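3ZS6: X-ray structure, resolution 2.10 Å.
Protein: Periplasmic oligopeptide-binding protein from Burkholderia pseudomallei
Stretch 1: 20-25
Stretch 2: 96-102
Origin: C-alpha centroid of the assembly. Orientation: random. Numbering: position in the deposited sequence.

Stretch 1 (20-25) PAHIES
Stretch 2 96-102: KTGSKYT

Two irregular segments far apart in sequence can be joined by very few direct polar bonds, provided that side chains and water complete the fit; residues 20-25 and 96-102 of this periplasmic oligopeptide-binding protein illustrate the principle. The touching parts run in broadly the same direction, 33° apart, with His 22 CA 5.4 Å from Ser 99 CA and Glu 24 CA 6.3 Å from Tyr 101 CA. In the first segment, phi/psi passes from -72/-16 at Ala 21 through -119/9 at His 22 to an extended -79/126 at Ile 23, then -125/-25 at Glu 24. In the second, Thr 97 (-69/-32) precedes Gly 98 at 73/29, a positive phi that favours glycine; Ser 99 (-64/138), Lys 100 (-90/4) and Tyr 101 (-124/43) follow.

Ser 99, chi1 t, is the centre of the direct bonding. Ser 99 OG donates to Ala 21 O at 2.6 Å and accepts from Tyr 101 N at 2.9 Å, so one hydroxyl both ties the segments together and braces its own loop. Nearby, Ala 21 CB lies 4.1 Å from Thr 97 CG2, an apolar contact.

His 22 (chi1 m, chi2 -69°) presents its ring edge to the carbonyls, CE1 standing 3.3 Å from Thr 97 O and 3.9 Å from Gly 98 O. Water serves both ring nitrogens. One molecule sits 2.9 Å from ND1 of His 22 and accepts from Lys 100 N at 3.0 Å; another lies 2.9 Å from His 22 NE2 and donates a weak bond to Thr 97 O at 3.4 Å.

Glu 24 (m, t, chi3 65°) brings CD within 3.6 Å of Lys 100 CB, but the lysine's end leads away and no salt bridge forms. Tyr 101 (chi1 -135°, chi2 85°) packs its CE1 3.6 Å from Glu 24 O.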

ATOM      1  N   PRO A  20      13.894  -1.712   5.140  1.00 11.74           N
ATOM      2  CA  PRO A  20      13.224  -0.755   4.250  1.00 12.03           C
ATOM      3  C   PRO A  20      13.237  -1.186   2.787  1.00 10.81           C
ATOM      4  O   PRO A  20      12.278  -0.909   2.071  1.00 13.19           O
ATOM      5  CB  PRO A  20      14.039   0.527   4.443  1.00 13.00           C
ATOM      6  CG  PRO A  20      14.477   0.440   5.875  1.00 15.38           C
ATOM      7  CD  PRO A  20      14.759  -1.034   6.119  1.00  8.38           C
ATOM      8  N   ALA A  21      14.291  -1.864   2.351  1.00 11.93           N
ATOM      9  CA  ALA A  21      14.389  -2.281   0.955  1.00 11.24           C
ATOM     10  C   ALA A  21      13.428  -3.412   0.583  1.00 18.22           C
ATOM     11  O   ALA A  21      13.193  -3.672  -0.599  1.00 21.67           O
ATOM     12  CB  ALA A  21      15.823  -2.678   0.612  1.00 11.21           C
ATOM     13  N   HIS A  22      12.880  -4.091   1.584  1.00 15.81           N
ATOM     14  CA  HIS A  22      11.991  -5.213   1.308  1.00 16.71           C
ATOM     15  C   HIS A  22      10.575  -5.014   1.856  1.00 15.65           C
ATOM     16  O   HIS A  22       9.755  -5.932   1.835  1.00 12.82           O
ATOM     17  CB  HIS A  22      12.622  -6.509   1.815  1.00 14.36           C
ATOM     18  CG  HIS A  22      13.941  -6.806   1.174  1.00 16.28           C
ATOM     19  ND1 HIS A  22      14.057  -7.149  -0.157  1.00 17.41           N
ATOM     20  CD2 HIS A  22      15.203  -6.771   1.665  1.00 20.71           C
ATOM     21  CE1 HIS A  22      15.331  -7.335  -0.452  1.00 22.11           C
ATOM     22  NE2 HIS A  22      16.048  -7.110   0.634  1.00 18.14           N
ATOM     23  N   ILE A  23      10.293  -3.806   2.337  1.00 13.33           N
ATOM     24  CA  ILE A  23       8.964  -3.481   2.851  1.00 12.48           C
ATOM     25  C   ILE A  23       7.992  -3.193   1.697  1.00 10.16           C
ATOM     26  O   ILE A  23       8.272  -2.367   0.827  1.00 10.63           O
ATOM     27  CB  ILE A  23       9.026  -2.279   3.825  1.00 11.87           C
ATOM     28  CG1 ILE A  23       9.710  -2.712   5.128  1.00 14.18           C
ATOM     29  CG2 ILE A  23       7.610  -1.715   4.086  1.00  9.63           C
ATOM     30  CD1 ILE A  23       9.904  -1.589   6.166  1.00 13.27           C
ATOM     31  N   GLU A  24       6.860  -3.888   1.682  1.00  9.48           N
ATOM     32  CA  GLU A  24       5.899  -3.758   0.589  1.00 10.85           C
ATOM     33  C   GLU A  24       4.494  -3.398   1.056  1.00 12.88           C
ATOM     34  O   GLU A  24       3.693  -2.882   0.272  1.00 12.28           O
ATOM     35  CB  GLU A  24       5.746  -5.085  -0.168  1.00 11.34           C
ATOM     36  CG  GLU A  24       6.947  -5.602  -0.896  1.00 19.78           C
ATOM     37  CD  GLU A  24       6.614  -6.884  -1.635  1.00 18.79           C
ATOM     38  OE1 GLU A  24       5.784  -6.834  -2.575  1.00 15.69           O
ATOM     39  OE2 GLU A  24       7.176  -7.936  -1.271  1.00 16.06           O
ATOM     40  N   SER A  25       4.167  -3.743   2.299  1.00 10.89           N
ATOM     41  CA  SER A  25       2.763  -3.737   2.733  1.00  8.41           C
ATOM     42  C   SER A  25       2.387  -2.574   3.641  1.00  9.69           C
ATOM     43  O   SER A  25       3.253  -1.882   4.190  1.00 10.55           O
ATOM     44  CB  SER A  25       2.436  -5.043   3.466  1.00  9.22           C
ATOM     45  OG  SER A  25       3.019  -5.041   4.761  1.00 15.41           O
ATOM     46  N   LYS A  96      20.564  -6.296  -7.705  1.00 15.60           N
ATOM     47  CA  LYS A  96      21.180  -7.353  -6.907  1.00 19.92           C
ATOM     48  C   LYS A  96      20.598  -7.399  -5.498  1.00 21.86           C
ATOM     49  O   LYS A  96      20.648  -8.435  -4.836  1.00 20.11           O
ATOM     50  CB  LYS A  96      22.707  -7.227  -6.892  1.00 22.55           C
ATOM     51  CG  LYS A  96      23.361  -7.775  -8.166  1.00 23.12           C
ATOM     52  CD  LYS A  96      24.841  -7.447  -8.236  1.00 29.23           C
ATOM     53  CE  LYS A  96      25.394  -7.734  -9.629  1.00 31.40           C
ATOM     54  NZ  LYS A  96      26.839  -7.351  -9.734  1.00 38.96           N
ATOM     55  N   THR A  97      20.024  -6.283  -5.057  1.00 19.30           N
ATOM     56  CA  THR A  97      19.332  -6.236  -3.768  1.00 16.87           C
ATOM     57  C   THR A  97      18.038  -7.053  -3.795  1.00 18.84           C
ATOM     58  O   THR A  97      17.619  -7.605  -2.776  1.00 21.07           O
ATOM     59  CB  THR A  97      18.995  -4.786  -3.360  1.00 16.50           C
ATOM     60  OG1 THR A  97      20.199  -4.009  -3.270  1.00 16.40           O
ATOM     61  CG2 THR A  97      18.264  -4.759  -2.021  1.00 14.53           C
ATOM     62  N   GLY A  98      17.392  -7.109  -4.956  1.00 15.79           N
ATOM     63  CA  GLY A  98      16.157  -7.865  -5.100  1.00 21.93           C
ATOM     64  C   GLY A  98      14.931  -7.235  -4.449  1.00 22.65           C
ATOM     65  O   GLY A  98      14.013  -7.946  -4.039  1.00 23.58           O
ATOM     66  N   SER A  99      14.904  -5.907  -4.345  1.00 13.85           N
ATOM     67  CA  SER A  99      13.714  -5.228  -3.813  1.00 16.28           C
ATOM     68  C   SER A  99      12.498  -5.423  -4.716  1.00 19.51           C
ATOM     69  O   SER A  99      12.601  -5.326  -5.939  1.00 15.49           O
ATOM     70  CB  SER A  99      13.948  -3.730  -3.653  1.00 14.07           C
ATOM     71  OG  SER A  99      12.776  -3.091  -3.139  1.00 13.11           O
ATOM     72  N   LYS A 100      11.348  -5.676  -4.105  1.00 15.17           N
ATOM     73  CA  LYS A 100      10.084  -5.691  -4.837  1.00 20.78           C
ATOM     74  C   LYS A 100       9.435  -4.308  -4.870  1.00 18.98           C
ATOM     75  O   LYS A 100       8.328  -4.151  -5.384  1.00 17.29           O
ATOM     76  CB  LYS A 100       9.113  -6.711  -4.229  1.00 20.26           C
ATOM     77  CG  LYS A 100       9.504  -8.164  -4.479  1.00 19.03           C
ATOM     78  CD  LYS A 100       9.553  -8.446  -5.971  1.00 28.33           C
ATOM     79  CE  LYS A 100       9.599  -9.946  -6.266  1.00 28.55           C
ATOM     80  NZ  LYS A 100       9.570 -10.211  -7.742  1.00 28.05           N
ATOM     81  N   TYR A 101      10.115  -3.305  -4.319  1.00 13.71           N
ATOM     82  CA  TYR A 101       9.530  -1.967  -4.258  1.00 16.51           C
ATOM     83  C   TYR A 101      10.386  -0.893  -4.902  1.00 13.31           C
ATOM     84  O   TYR A 101      10.521   0.201  -4.363  1.00 22.24           O
ATOM     85  CB  TYR A 101       9.192  -1.569  -2.815  1.00 15.70           C
ATOM     86  CG  TYR A 101       7.818  -0.933  -2.674  1.00 15.26           C
ATOM     87  CD1 TYR A 101       6.683  -1.725  -2.534  1.00 11.46           C
ATOM     88  CD2 TYR A 101       7.654   0.447  -2.697  1.00 10.93           C
ATOM     89  CE1 TYR A 101       5.430  -1.168  -2.408  1.00 14.74           C
ATOM     90  CE2 TYR A 101       6.388   1.027  -2.565  1.00 11.13           C
ATOM     91  CZ  TYR A 101       5.282   0.202  -2.418  1.00 12.62           C
ATOM     92  OH  TYR A 101       4.016   0.728  -2.292  1.00 10.96           O
ATOM     93  N   THR A 102      10.944  -1.193  -6.070  1.00 15.27           N
ATOM     94  CA  THR A 102      11.745  -0.204  -6.790  1.00 19.30           C
ATOM     95  C   THR A 102      10.902   0.950  -7.348  1.00 19.96           C
ATOM     96  O   THR A 102      11.439   1.959  -7.799  1.00 16.38           O
ATOM     97  CB  THR A 102      12.547  -0.856  -7.935  1.00 20.17           C
ATOM     98  OG1 THR A 102      11.655  -1.578  -8.789  1.00 14.39           O
ATOM     99  CG2 THR A 102      13.603  -1.819  -7.380  1.00 13.85           C
TER
HETATM  100  O   HOH W   1      11.581  -7.341  -1.641  1.00 25.98           O
HETATM  101  O   HOH W   2      18.821  -7.763   0.446  1.00 30.03           O